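Local structure of fatty acid CoA ligase (Marinactinospora thermotolerans, 6SQ8) at residues C440-V445 against E474-I479; V331-D336 against G382-D387; V428-P433 against K491-F496; W350-M355 against G373-T378. The protein belongs to the ANL superfamily of AMP-binding enzymes, whose members join a large N-terminal domain to a small C-terminal domain. One frame throughout, in Å; residues are numbered along the deposited sequence.

Contact 1: C440-V445 against E474-I479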
loop_
_atom_site.group_PDB
_atom_site.type_symbol
_atom_site.label_atom_id
_atom_site.label_comp_id
_atom_site.label_asym_id
_atom_site.label_seq_id
_atom_site.Cartn_x
_atom_site.Cartn_y
_atom_site.Cartn_z
ATOM N N CYS A 440 -17.977 20.626 2.902
ATOM C CA CYS A 440 -18.263 20.487 1.475
ATOM C C CYS A 440 -18.133 19.023 1.069
ATOM O O CYS A 440 -17.302 18.327 1.595
ATOM C CB CYS A 440 -17.297 21.321 0.639
ATOM S SG CYS A 440 -17.380 23.080 1.057
ATOM N N ALA A 441 -18.953 18.570 0.125
ATOM C CA ALA A 441 -18.948 17.191 -0.275
ATOM C C ALA A 441 -18.957 17.108 -1.794
ATOM O O ALA A 441 -19.844 17.632 -2.445
ATOM C CB ALA A 441 -20.140 16.480 0.304
ATOM N N ALA A 442 -17.930 16.459 -2.333
ATOM C CA ALA A 442 -17.903 15.996 -3.692
ATOM C C ALA A 442 -18.427 14.564 -3.709
ATOM O O ALA A 442 -17.932 13.723 -2.969
ATOM C CB ALA A 442 -16.500 16.046 -4.214
ATOM N N VAL A 443 -19.412 14.299 -4.566
ATOM C CA VAL A 443 -20.139 13.062 -4.557
ATOM C C VAL A 443 -20.108 12.471 -5.958
ATOM O O VAL A 443 -20.334 13.145 -6.917
ATOM C CB VAL A 443 -21.579 13.288 -4.071
ATOM C CG1 VAL A 443 -22.475 12.100 -4.379
ATOM C CG2 VAL A 443 -21.599 13.595 -2.577
ATOM N N VAL A 444 -19.795 11.181 -6.031
ATOM C CA VAL A 444 -19.923 10.405 -7.231
ATOM C C VAL A 444 -21.222 9.603 -7.154
ATOM O O VAL A 444 -21.493 8.842 -6.247
ATOM C CB VAL A 444 -18.720 9.485 -7.452
ATOM C CG1 VAL A 444 -18.836 8.718 -8.754
ATOM C CG2 VAL A 444 -17.420 10.270 -7.404
ATOM N N VAL A 445 -22.009 9.786 -8.195
ATOM C CA VAL A 445 -23.337 9.326 -8.307
ATOM C C VAL A 445 -23.272 7.963 -8.991
ATOM O O VAL A 445 -22.327 7.701 -9.727
ATOM C CB VAL A 445 -24.093 10.396 -9.112
ATOM C CG1 VAL A 445 -24.869 9.834 -10.290
ATOM C CG2 VAL A 445 -24.942 11.253 -8.193
ATOM N N GLU A 474 -21.355 18.879 -4.575
ATOM C CA GLU A 474 -20.988 18.907 -5.983
ATOM C C GLU A 474 -20.946 17.476 -6.519
ATOM O O GLU A 474 -20.260 16.637 -5.946
ATOM C CB GLU A 474 -19.603 19.528 -6.104
ATOM C CG GLU A 474 -19.663 21.026 -6.240
ATOM C CD GLU A 474 -19.868 21.362 -7.704
ATOM O OE1 GLU A 474 -19.129 20.782 -8.558
ATOM O OE2 GLU A 474 -20.789 22.156 -7.996
ATOM N N PHE A 475 -21.623 17.231 -7.638
ATOM C CA PHE A 475 -21.581 15.933 -8.278
ATOM C C PHE A 475 -20.445 15.919 -9.306
ATOM O O PHE A 475 -20.345 16.797 -10.125
ATOM C CB PHE A 475 -22.937 15.584 -8.903
ATOM C CG PHE A 475 -24.078 15.463 -7.921
ATOM C CD1 PHE A 475 -23.992 14.599 -6.845
ATOM C CD2 PHE A 475 -25.226 16.226 -8.047
ATOM C CE1 PHE A 475 -25.034 14.478 -5.937
ATOM C CE2 PHE A 475 -26.262 16.116 -7.133
ATOM C CZ PHE A 475 -26.165 15.240 -6.081
ATOM N N VAL A 476 -19.596 14.889 -9.238
ATOM C CA VAL A 476 -18.357 14.803 -10.000
ATOM C C VAL A 476 -18.248 13.389 -10.583
ATOM O O VAL A 476 -18.870 12.457 -10.063
ATOM C CB VAL A 476 -17.156 15.142 -9.099
ATOM C CG1 VAL A 476 -17.210 16.577 -8.595
ATOM C CG2 VAL A 476 -17.051 14.196 -7.910
ATOM N N ARG A 477 -17.478 13.238 -11.667
ATOM C CA ARG A 477 -17.431 11.953 -12.374
ATOM C C ARG A 477 -16.604 10.955 -11.553
ATOM O O ARG A 477 -16.937 9.772 -11.504
ATOM C CB ARG A 477 -16.987 12.089 -13.832
ATOM C CG ARG A 477 -15.576 12.594 -14.075
ATOM C CD ARG A 477 -15.307 12.707 -15.571
ATOM N NE ARG A 477 -15.399 11.417 -16.256
ATOM C CZ ARG A 477 -16.446 10.983 -16.958
ATOM N NH1 ARG A 477 -17.531 11.733 -17.096
ATOM N NH2 ARG A 477 -16.397 9.789 -17.523
ATOM N N SER A 478 -15.564 11.438 -10.869
ATOM C CA SER A 478 -14.763 10.578 -9.980
ATOM C C SER A 478 -14.060 11.404 -8.906
ATOM O O SER A 478 -13.974 12.618 -9.007
ATOM C CB SER A 478 -13.755 9.796 -10.772
ATOM O OG SER A 478 -12.702 10.646 -11.202
ATOM N N ILE A 479 -13.571 10.710 -7.875
ATOM C CA ILE A 479 -12.776 11.341 -6.830
ATOM C C ILE A 479 -11.326 11.297 -7.287
ATOM O O ILE A 479 -10.808 10.219 -7.583
ATOM C CB ILE A 479 -12.963 10.648 -5.470
ATOM C CG1 ILE A 479 -14.434 10.499 -5.083
ATOM C CG2 ILE A 479 -12.176 11.371 -4.397
ATOM C CD1 ILE A 479 -15.150 11.799 -4.790
#

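Contact 2: V331-D336 against G382-D387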
loop_
_atom_site.group_PDB
_atom_site.type_symbol
_atom_site.label_atom_id
_atom_site.label_comp_id
_atom_site.label_asym_id
_atom_site.label_seq_id
_atom_site.Cartn_x
_atom_site.Cartn_y
_atom_site.Cartn_z
ATOM N N VAL A 331 -1.275 -0.862 19.760
ATOM C CA VAL A 331 -1.928 0.355 19.317
ATOM C C VAL A 331 -2.457 1.097 20.547
ATOM O O VAL A 331 -3.066 0.501 21.418
ATOM C CB VAL A 331 -3.068 0.067 18.329
ATOM C CG1 VAL A 331 -3.707 1.359 17.850
ATOM C CG2 VAL A 331 -2.594 -0.758 17.147
ATOM N N GLU A 332 -2.215 2.406 20.587
ATOM C CA GLU A 332 -2.825 3.278 21.568
ATOM C C GLU A 332 -3.576 4.395 20.843
ATOM O O GLU A 332 -3.211 4.759 19.727
ATOM C CB GLU A 332 -1.778 3.891 22.496
ATOM C CG GLU A 332 -1.397 2.996 23.662
ATOM C CD GLU A 332 -0.331 3.571 24.576
ATOM O OE1 GLU A 332 0.155 4.713 24.331
ATOM O OE2 GLU A 332 0.012 2.862 25.529
ATOM N N ILE A 333 -4.632 4.897 21.490
ATOM C CA ILE A 333 -5.335 6.089 21.080
ATOM C C ILE A 333 -4.956 7.201 22.063
ATOM O O ILE A 333 -5.063 7.001 23.249
ATOM C CB ILE A 333 -6.858 5.837 21.035
ATOM C CG1 ILE A 333 -7.203 4.565 20.248
ATOM C CG2 ILE A 333 -7.579 7.064 20.477
ATOM C CD1 ILE A 333 -6.888 4.659 18.759
ATOM N N ARG A 334 -4.514 8.355 21.555
ATOM C CA ARG A 334 -3.924 9.398 22.373
ATOM C C ARG A 334 -4.472 10.779 22.006
ATOM O O ARG A 334 -4.825 11.035 20.862
ATOM C CB ARG A 334 -2.409 9.446 22.157
ATOM C CG ARG A 334 -1.658 8.201 22.592
ATOM C CD ARG A 334 -0.163 8.426 22.495
ATOM N NE ARG A 334 0.582 7.252 22.933
ATOM C CZ ARG A 334 1.892 7.118 22.799
ATOM N NH1 ARG A 334 2.601 8.086 22.237
ATOM N NH2 ARG A 334 2.474 6.011 23.222
ATOM N N ASP A 335 -4.456 11.681 22.994
ATOM C CA ASP A 335 -4.878 13.070 22.837
ATOM C C ASP A 335 -3.706 13.913 22.324
ATOM O O ASP A 335 -2.600 13.392 22.122
ATOM C CB ASP A 335 -5.477 13.614 24.140
ATOM C CG ASP A 335 -4.573 13.552 25.363
ATOM O OD1 ASP A 335 -3.350 13.391 25.200
ATOM O OD2 ASP A 335 -5.106 13.662 26.488
ATOM N N ASP A 336 -3.991 15.208 22.108
ATOM C CA ASP A 336 -3.025 16.248 21.677
ATOM C C ASP A 336 -1.845 16.296 22.655
ATOM O O ASP A 336 -0.701 16.484 22.237
ATOM C CB ASP A 336 -3.666 17.639 21.600
ATOM C CG ASP A 336 -4.985 17.693 20.849
ATOM O OD1 ASP A 336 -5.859 16.828 21.127
ATOM O OD2 ASP A 336 -5.144 18.611 20.005
ATOM N N GLY A 382 -8.760 7.753 15.190
ATOM C CA GLY A 382 -9.740 6.674 15.278
ATOM C C GLY A 382 -10.036 6.237 16.702
ATOM O O GLY A 382 -9.735 6.941 17.660
ATOM N N THR A 383 -10.666 5.067 16.819
ATOM C CA THR A 383 -11.089 4.546 18.085
ATOM C C THR A 383 -11.381 3.042 17.977
ATOM O O THR A 383 -11.644 2.523 16.886
ATOM C CB THR A 383 -12.334 5.291 18.580
ATOM O OG1 THR A 383 -12.533 4.929 19.944
ATOM C CG2 THR A 383 -13.588 4.957 17.802
ATOM N N PHE A 384 -11.372 2.379 19.136
ATOM C CA PHE A 384 -11.685 0.972 19.267
ATOM C C PHE A 384 -13.139 0.807 19.717
ATOM O O PHE A 384 -13.655 1.627 20.488
ATOM C CB PHE A 384 -10.762 0.295 20.282
ATOM C CG PHE A 384 -9.358 0.035 19.794
ATOM C CD1 PHE A 384 -9.046 -1.147 19.137
ATOM C CD2 PHE A 384 -8.347 0.967 19.999
ATOM C CE1 PHE A 384 -7.756 -1.377 18.680
ATOM C CE2 PHE A 384 -7.063 0.730 19.535
ATOM C CZ PHE A 384 -6.770 -0.434 18.869
ATOM N N ASP A 385 -13.771 -0.282 19.247
ATOM C CA ASP A 385 -15.126 -0.627 19.626
ATOM C C ASP A 385 -15.057 -1.593 20.820
ATOM O O ASP A 385 -13.980 -1.901 21.298
ATOM C CB ASP A 385 -15.897 -1.132 18.402
ATOM C CG ASP A 385 -15.434 -2.463 17.840
ATOM O OD1 ASP A 385 -14.765 -3.186 18.559
ATOM O OD2 ASP A 385 -15.765 -2.764 16.689
ATOM N N GLU A 386 -16.221 -2.053 21.291
ATOM C CA GLU A 386 -16.349 -2.971 22.435
ATOM C C GLU A 386 -15.579 -4.285 22.206
ATOM O O GLU A 386 -15.137 -4.880 23.173
ATOM C CB GLU A 386 -17.822 -3.295 22.688
ATOM C CG GLU A 386 -18.616 -2.154 23.300
ATOM C CD GLU A 386 -20.015 -2.597 23.722
ATOM O OE1 GLU A 386 -20.672 -3.350 22.934
ATOM O OE2 GLU A 386 -20.431 -2.220 24.856
ATOM N N ASP A 387 -15.430 -4.737 20.954
ATOM C CA ASP A 387 -14.804 -6.041 20.651
ATOM C C ASP A 387 -13.334 -5.892 20.232
ATOM O O ASP A 387 -12.721 -6.863 19.824
ATOM C CB ASP A 387 -15.577 -6.786 19.559
ATOM C CG ASP A 387 -16.944 -7.309 19.992
ATOM O OD1 ASP A 387 -17.238 -7.280 21.225
ATOM O OD2 ASP A 387 -17.727 -7.722 19.084
#

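Contact 3: V428-P433 against K491-F496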
loop_
_atom_site.group_PDB
_atom_site.type_symbol
_atom_site.label_atom_id
_atom_site.label_comp_id
_atom_site.label_asym_id
_atom_site.label_seq_id
_atom_site.Cartn_x
_atom_site.Cartn_y
_atom_site.Cartn_z
ATOM N N VAL A 428 -14.625 17.651 2.720
ATOM C CA VAL A 428 -13.526 18.529 3.080
ATOM C C VAL A 428 -14.103 19.759 3.783
ATOM O O VAL A 428 -15.288 20.062 3.632
ATOM C CB VAL A 428 -12.738 18.960 1.841
ATOM C CG1 VAL A 428 -12.121 17.776 1.124
ATOM C CG2 VAL A 428 -13.610 19.749 0.882
ATOM N N GLY A 429 -13.250 20.453 4.539
ATOM C CA GLY A 429 -13.552 21.772 5.096
ATOM C C GLY A 429 -12.835 22.888 4.339
ATOM O O GLY A 429 -11.713 22.713 3.848
ATOM N N VAL A 430 -13.497 24.040 4.206
ATOM C CA VAL A 430 -12.844 25.278 3.780
ATOM C C VAL A 430 -13.169 26.341 4.825
ATOM O O VAL A 430 -14.192 26.244 5.493
ATOM C CB VAL A 430 -13.263 25.710 2.362
ATOM C CG1 VAL A 430 -13.087 24.581 1.357
ATOM C CG2 VAL A 430 -14.686 26.236 2.321
ATOM N N PRO A 431 -12.320 27.372 5.016
ATOM C CA PRO A 431 -12.473 28.256 6.174
ATOM C C PRO A 431 -13.717 29.141 5.988
ATOM O O PRO A 431 -14.051 29.470 4.842
ATOM C CB PRO A 431 -11.165 29.072 6.203
ATOM C CG PRO A 431 -10.264 28.456 5.120
ATOM C CD PRO A 431 -11.193 27.757 4.145
ATOM N N ASP A 432 -14.386 29.479 7.097
ATOM C CA ASP A 432 -15.607 30.300 7.086
ATOM C C ASP A 432 -15.754 31.002 8.433
ATOM O O ASP A 432 -15.776 30.352 9.467
ATOM C CB ASP A 432 -16.862 29.458 6.811
ATOM C CG ASP A 432 -18.149 30.249 6.634
ATOM O OD1 ASP A 432 -18.736 30.654 7.654
ATOM O OD2 ASP A 432 -18.586 30.415 5.480
ATOM N N PRO A 433 -15.880 32.344 8.473
ATOM C CA PRO A 433 -15.936 33.066 9.752
ATOM C C PRO A 433 -17.177 32.784 10.632
ATOM O O PRO A 433 -17.116 32.875 11.856
ATOM C CB PRO A 433 -15.885 34.548 9.338
ATOM C CG PRO A 433 -15.537 34.570 7.855
ATOM C CD PRO A 433 -15.960 33.228 7.299
ATOM N N LYS A 491 -6.850 18.428 -3.585
ATOM C CA LYS A 491 -7.454 18.817 -4.856
ATOM C C LYS A 491 -8.934 19.160 -4.627
ATOM O O LYS A 491 -9.399 20.217 -5.045
ATOM C CB LYS A 491 -7.270 17.723 -5.914
ATOM C CG LYS A 491 -7.616 18.143 -7.339
ATOM C CD LYS A 491 -6.929 17.292 -8.391
ATOM C CE LYS A 491 -7.208 17.769 -9.802
ATOM N N VAL A 492 -9.662 18.276 -3.937
ATOM C CA VAL A 492 -11.093 18.467 -3.681
ATOM C C VAL A 492 -11.287 19.794 -2.937
ATOM O O VAL A 492 -12.201 20.542 -3.240
ATOM C CB VAL A 492 -11.702 17.269 -2.922
ATOM C CG1 VAL A 492 -13.110 17.556 -2.434
ATOM C CG2 VAL A 492 -11.711 16.018 -3.775
ATOM N N ARG A 493 -10.398 20.084 -1.995
ATOM C CA ARG A 493 -10.461 21.308 -1.200
ATOM C C ARG A 493 -10.407 22.542 -2.118
ATOM O O ARG A 493 -11.088 23.528 -1.852
ATOM C CB ARG A 493 -9.326 21.338 -0.167
ATOM C CG ARG A 493 -9.790 21.538 1.266
ATOM C CD ARG A 493 -8.691 21.282 2.281
ATOM N NE ARG A 493 -8.758 19.972 2.925
ATOM C CZ ARG A 493 -7.790 19.055 2.906
ATOM N NH1 ARG A 493 -6.703 19.255 2.176
ATOM N NH2 ARG A 493 -7.920 17.929 3.591
ATOM N N THR A 494 -9.624 22.479 -3.203
ATOM C CA THR A 494 -9.446 23.635 -4.115
ATOM C C THR A 494 -10.733 23.921 -4.907
ATOM O O THR A 494 -10.963 25.055 -5.335
ATOM C CB THR A 494 -8.289 23.463 -5.116
ATOM O OG1 THR A 494 -8.695 22.578 -6.158
ATOM C CG2 THR A 494 -7.007 22.957 -4.495
ATOM N N TRP A 495 -11.545 22.884 -5.127
ATOM C CA TRP A 495 -12.794 23.003 -5.866
ATOM C C TRP A 495 -13.789 23.919 -5.146
ATOM O O TRP A 495 -14.721 24.396 -5.781
ATOM C CB TRP A 495 -13.439 21.632 -6.087
ATOM C CG TRP A 495 -12.671 20.700 -6.965
ATOM C CD1 TRP A 495 -11.622 21.005 -7.781
ATOM C CD2 TRP A 495 -12.925 19.297 -7.152
ATOM N NE1 TRP A 495 -11.190 19.885 -8.440
ATOM C CE2 TRP A 495 -11.985 18.826 -8.093
ATOM C CE3 TRP A 495 -13.852 18.394 -6.625
ATOM C CZ2 TRP A 495 -11.936 17.489 -8.495
ATOM C CZ3 TRP A 495 -13.806 17.076 -7.028
ATOM C CH2 TRP A 495 -12.859 16.632 -7.948
ATOM N N PHE A 496 -13.620 24.110 -3.830
ATOM C CA PHE A 496 -14.620 24.764 -2.984
ATOM C C PHE A 496 -14.066 26.064 -2.368
ATOM O O PHE A 496 -14.685 26.594 -1.423
ATOM C CB PHE A 496 -15.087 23.807 -1.871
ATOM C CG PHE A 496 -15.889 22.608 -2.314
ATOM C CD1 PHE A 496 -17.237 22.712 -2.631
ATOM C CD2 PHE A 496 -15.307 21.355 -2.384
ATOM C CE1 PHE A 496 -17.961 21.600 -3.045
ATOM C CE2 PHE A 496 -16.039 20.247 -2.799
ATOM C CZ PHE A 496 -17.367 20.365 -3.113
#

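Contact 4: W350-M355 against G373-T378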
loop_
_atom_site.group_PDB
_atom_site.type_symbol
_atom_site.label_atom_id
_atom_site.label_comp_id
_atom_site.label_asym_id
_atom_site.label_seq_id
_atom_site.Cartn_x
_atom_site.Cartn_y
_atom_site.Cartn_z
ATOM N N TRP A 350 -1.433 5.561 17.557
ATOM C CA TRP A 350 -0.002 5.334 17.719
ATOM C C TRP A 350 0.251 3.833 17.757
ATOM O O TRP A 350 -0.554 3.073 18.304
ATOM C CB TRP A 350 0.542 5.988 18.990
ATOM C CG TRP A 350 0.576 7.480 18.954
ATOM C CD1 TRP A 350 -0.499 8.308 19.013
ATOM C CD2 TRP A 350 1.732 8.330 18.889
ATOM N NE1 TRP A 350 -0.091 9.614 18.986
ATOM C CE2 TRP A 350 1.271 9.661 18.903
ATOM C CE3 TRP A 350 3.109 8.106 18.822
ATOM C CZ2 TRP A 350 2.124 10.758 18.842
ATOM C CZ3 TRP A 350 3.962 9.191 18.778
ATOM C CH2 TRP A 350 3.473 10.498 18.797
ATOM N N VAL A 351 1.399 3.440 17.203
ATOM C CA VAL A 351 1.706 2.065 16.935
ATOM C C VAL A 351 3.135 1.771 17.411
ATOM O O VAL A 351 4.022 2.588 17.243
ATOM C CB VAL A 351 1.502 1.787 15.433
ATOM C CG1 VAL A 351 2.309 0.602 14.933
ATOM C CG2 VAL A 351 0.032 1.615 15.097
ATOM N N ARG A 352 3.323 0.607 18.041
ATOM C CA ARG A 352 4.623 0.035 18.382
ATOM C C ARG A 352 4.609 -1.415 17.898
ATOM O O ARG A 352 3.728 -2.180 18.269
ATOM C CB ARG A 352 4.888 0.174 19.890
ATOM C CG ARG A 352 6.151 -0.521 20.404
ATOM C CD ARG A 352 6.639 -0.069 21.780
ATOM N NE ARG A 352 5.767 -0.433 22.902
ATOM C CZ ARG A 352 6.018 -0.213 24.203
ATOM N NH1 ARG A 352 7.054 0.524 24.581
ATOM N NH2 ARG A 352 5.225 -0.746 25.122
ATOM N N SER A 353 5.573 -1.775 17.046
ATOM C CA SER A 353 5.641 -3.126 16.483
ATOM C C SER A 353 7.028 -3.398 15.911
ATOM O O SER A 353 7.750 -2.468 15.557
ATOM C CB SER A 353 4.582 -3.339 15.423
ATOM O OG SER A 353 5.087 -3.049 14.124
ATOM N N PRO A 354 7.401 -4.687 15.749
ATOM C CA PRO A 354 8.629 -5.060 15.054
ATOM C C PRO A 354 8.670 -4.709 13.561
ATOM O O PRO A 354 9.687 -4.947 12.932
ATOM C CB PRO A 354 8.678 -6.594 15.172
ATOM C CG PRO A 354 7.248 -7.003 15.365
ATOM C CD PRO A 354 6.655 -5.871 16.195
ATOM N N MET A 355 7.570 -4.180 13.008
ATOM C CA MET A 355 7.476 -3.903 11.581
ATOM C C MET A 355 7.666 -2.413 11.300
ATOM O O MET A 355 7.782 -2.031 10.144
ATOM C CB MET A 355 6.126 -4.366 11.030
ATOM C CG MET A 355 6.044 -5.876 10.923
ATOM S SD MET A 355 4.438 -6.458 10.384
ATOM C CE MET A 355 3.461 -6.138 11.853
ATOM N N GLY A 373 9.502 7.189 22.030
ATOM C CA GLY A 373 9.500 6.101 22.978
ATOM C C GLY A 373 9.293 4.769 22.293
ATOM O O GLY A 373 8.818 3.827 22.919
ATOM N N GLY A 374 9.642 4.694 21.004
ATOM C CA GLY A 374 9.439 3.485 20.200
ATOM C C GLY A 374 8.050 3.417 19.569
ATOM O O GLY A 374 7.734 2.457 18.860
ATOM N N TRP A 375 7.214 4.430 19.853
ATOM C CA TRP A 375 5.855 4.559 19.316
ATOM C C TRP A 375 5.889 5.435 18.073
ATOM O O TRP A 375 6.563 6.457 18.057
ATOM C CB TRP A 375 4.889 5.133 20.362
ATOM C CG TRP A 375 4.601 4.175 21.476
ATOM C CD1 TRP A 375 5.331 3.996 22.614
ATOM C CD2 TRP A 375 3.517 3.231 21.544
ATOM N NE1 TRP A 375 4.781 3.003 23.379
ATOM C CE2 TRP A 375 3.658 2.527 22.758
ATOM C CE3 TRP A 375 2.436 2.922 20.714
ATOM C CZ2 TRP A 375 2.756 1.541 23.156
ATOM C CZ3 TRP A 375 1.551 1.947 21.107
ATOM C CH2 TRP A 375 1.709 1.265 22.310
ATOM N N LEU A 376 5.141 5.013 17.053
ATOM C CA LEU A 376 4.991 5.738 15.793
ATOM C C LEU A 376 3.603 6.384 15.723
ATOM O O LEU A 376 2.601 5.757 16.008
ATOM C CB LEU A 376 5.213 4.756 14.642
ATOM C CG LEU A 376 4.772 5.245 13.267
ATOM C CD1 LEU A 376 5.572 6.450 12.863
ATOM C CD2 LEU A 376 4.934 4.156 12.227
ATOM N N ARG A 377 3.593 7.674 15.390
ATOM C CA ARG A 377 2.406 8.476 15.074
ATOM C C ARG A 377 2.009 8.161 13.625
ATOM O O ARG A 377 2.648 8.615 12.688
ATOM C CB ARG A 377 2.784 9.950 15.272
ATOM C CG ARG A 377 1.676 10.994 15.256
ATOM C CD ARG A 377 2.388 12.348 15.225
ATOM N NE ARG A 377 1.556 13.549 15.108
ATOM C CZ ARG A 377 1.282 14.411 16.099
ATOM N NH1 ARG A 377 1.719 14.195 17.328
ATOM N NH2 ARG A 377 0.543 15.482 15.862
ATOM N N THR A 378 0.948 7.376 13.454
ATOM C CA THR A 378 0.492 6.947 12.142
ATOM C C THR A 378 0.075 8.147 11.293
ATOM O O THR A 378 0.286 8.139 10.097
ATOM C CB THR A 378 -0.692 5.981 12.232
ATOM O OG1 THR A 378 -1.755 6.657 12.910
ATOM C CG2 THR A 378 -0.336 4.683 12.929
HETATM O O HOH W 1 7.765 0.316 17.010
#

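Contact 1: C440-V445 against E474-I479
Parallel strand pairing sets the frame here, with Ala442 opposite Glu474 and Val443 opposite Phe475. Three backbone bonds stitch the two segments together. Glu474 N donates to Ala441 O at 2.9 Å and Val443 N donates to Glu474 O at 2.8 Å, each nearly along the C=O axis. The third, from Val476 N to Val443 O at 3.0 Å, arrives from above the carbonyl plane, about 25° out of it.

Val444 carries much of the packing farther along. Its CB lies against Val476 O, and there the side chain forks. CG1, anti to the backbone N (chi1 -177°), reaches Arg477 O at 3.5 Å. CG2, anti to the carbonyl carbon, enters the bend of the other chain, meeting Ser478 CA at 3.7 Å, Val476 CG2 and finally Ile479 CD1 at 3.8 Å. One valine thus touches four consecutive residues as the chain curls round its tip, while Ala442 CB fills in beside Val476 CG2.

On the face that carries Val443 and Phe475, these two side chains lie side by side, Val443 CG1 meeting the ring at its edge, 3.8 Å from Phe475 CE1. Val445 CG2 approaches the same ring obliquely.

The pair belongs to a beta-alpha-beta unit of the C-terminal domain. Its connecting helix 453-463 packs on Phe475 through Leu456, whereas strand 422-432 pairs antiparallel with strand 438-445 along its other edge and sends Ala424 and Ala426 against Val444 and Ile479.

Contact 2: V331-D336 against G382-D387
The tight part of this contact is an aromatic ring and two branched aliphatic side chains. Phe384 holds its CG anti to the carbonyl carbon (chi1 -75°) and presents the edge of its ring to the facing strand. Val331 CG1 touches the tip at 3.7 Å from Phe384 CZ, with Val331 CB close by in the ring plane. Farther round the same edge, Ile333 CG1 lies 3.8 Å from Phe384 CD2. The second branch of Ile333 turns to the backbone instead, where CG2 sits 3.5 Å from Gly382 O. All of this is van der Waals packing, between strands whose short axes come within 7.7 Å and run at 121° to each other.

Away from the ring the contact loosens. Glu332 points away from the other strand and pairs with Arg334, whose NE and NH2 both grip Glu332 OE1 side-on, each at 2.9 Å. At the far end, the exposed Glu386 and Asp387 belong to an Asx turn, in which Asp385 OD1 accepts from Asp387 N at 2.9 Å.

Leu390 and Pro325 also pack on Phe384, and Val349 lies against both Val331 and Ile333. Apolar side chains gathered between strongly inclined strands, with strand 347-352 paired to both 330-334 and 380-384, are consistent with the small distorted beta-barrel of the ANL N-terminal domain.

Contact 3: V428-P433 against K491-F496
Val428 lies against the C-terminal helix, crossing Val492 obliquely so that the CG1 atoms of Val428 and Val492 meet at 3.7 Å. Its other branch, CG2, takes the crowded position between the backbone N and the carbonyl carbon, and from there it reaches both Val492 CG1 and the ring of Phe496, 4.0 Å from CD2. Valine and phenylalanine side chains cross at about a right angle. The ring is also met within its own segment, where Val492 CG1 sits at its edge, in plane.

Two residues on, Val430 repeats the approach against Phe496. Its CG1 meets Phe496 CB at 3.9 Å, and CG2 lies 3.8 Å from Phe496 O, so this valine packs on the root of the phenylalanine and its carbonyl, whereas Val428 takes the ring.

Arg493 meets the strand with its CG, 3.4 Å from Gly429 O and facing Val428 CB; a bend at chi3 (-100°) then carries the guanidinium onward to a salt bridge between NH2 and Asp398. On the outer side of the helix, Thr494 OG1 donates to Lys491 O at 2.7 Å, on an in-plane lone pair, and Thr494 N donates to the same oxygen.

The contact is made largely by hydrocarbon, in places laid against backbone carbonyls, and it attaches the last helix to strand 422-432. The methylenes of Arg493 serve as part of that apolar surface, while its charge is met by Asp398, outside the two segments. Shape rather than polar pairing therefore probably sets this fit.

Contact 4: W350-M355 against G373-T378
Two backbone bonds satisfy the hydrogen-bonded antiparallel pair Val351 and Leu376. Val351 N donates to Leu376 O at 2.9 Å, and Leu376 N returns a straighter bond to Val351 O at 2.7 Å (172° at the hydrogen). Where the strands part, a water takes over: it accepts from Ser353 N at 3.0 Å and donates to Gly374 O at 2.8 Å. Farther on in the same residue, Ser353 OG accepts from Met355 N in an ST turn.

Two CH-pi contacts flank this backbone. Arg377 CB sits over the face of Trp350, 3.6 Å from the centroid of its six-membered ring, and the extended arginine continues alongside. Arg352 CB lies 3.7 Å from the corresponding centroid of Trp375, with its guanidinium bent back over the indole NE1, the planes 29° apart. That charge is met by Glu330, in a salt bridge through Arg352 NH2. Thr378 OG1 is likewise engaged elsewhere, with Val349 O and Asp380 N.

Strand 347-352 runs between 375-378 and 330-334. Arg334 of the latter makes cation-pi contacts with both tryptophans, Ile305 of strand 303-308 packs on Val351 and Thr378, and helix 175-189 receives Met355.

From the N terminus, contact 2 opens first at 331-336. Contact 4 opens and closes within its loop, pairing 350-355 with 373-378 before 382-387 completes contact 2. The two touch: strand 347-352 of contact 4 is paired with both strands of contact 2, and together they join strands 330-334, 347-352, 375-378 and 380-384 of the N-terminal domain. The pattern recurs farther along: contact 3 opens at 428-433, contact 1 closes the beta-alpha-beta unit inside it, and the final helix returns to complete contact 3, with Phe496 packing on Cys440 and Glu474 of contact 1. The two nested pairs follow in series without crossing, contacts 3 and 4 approaching to about 14 Å between nearest atoms.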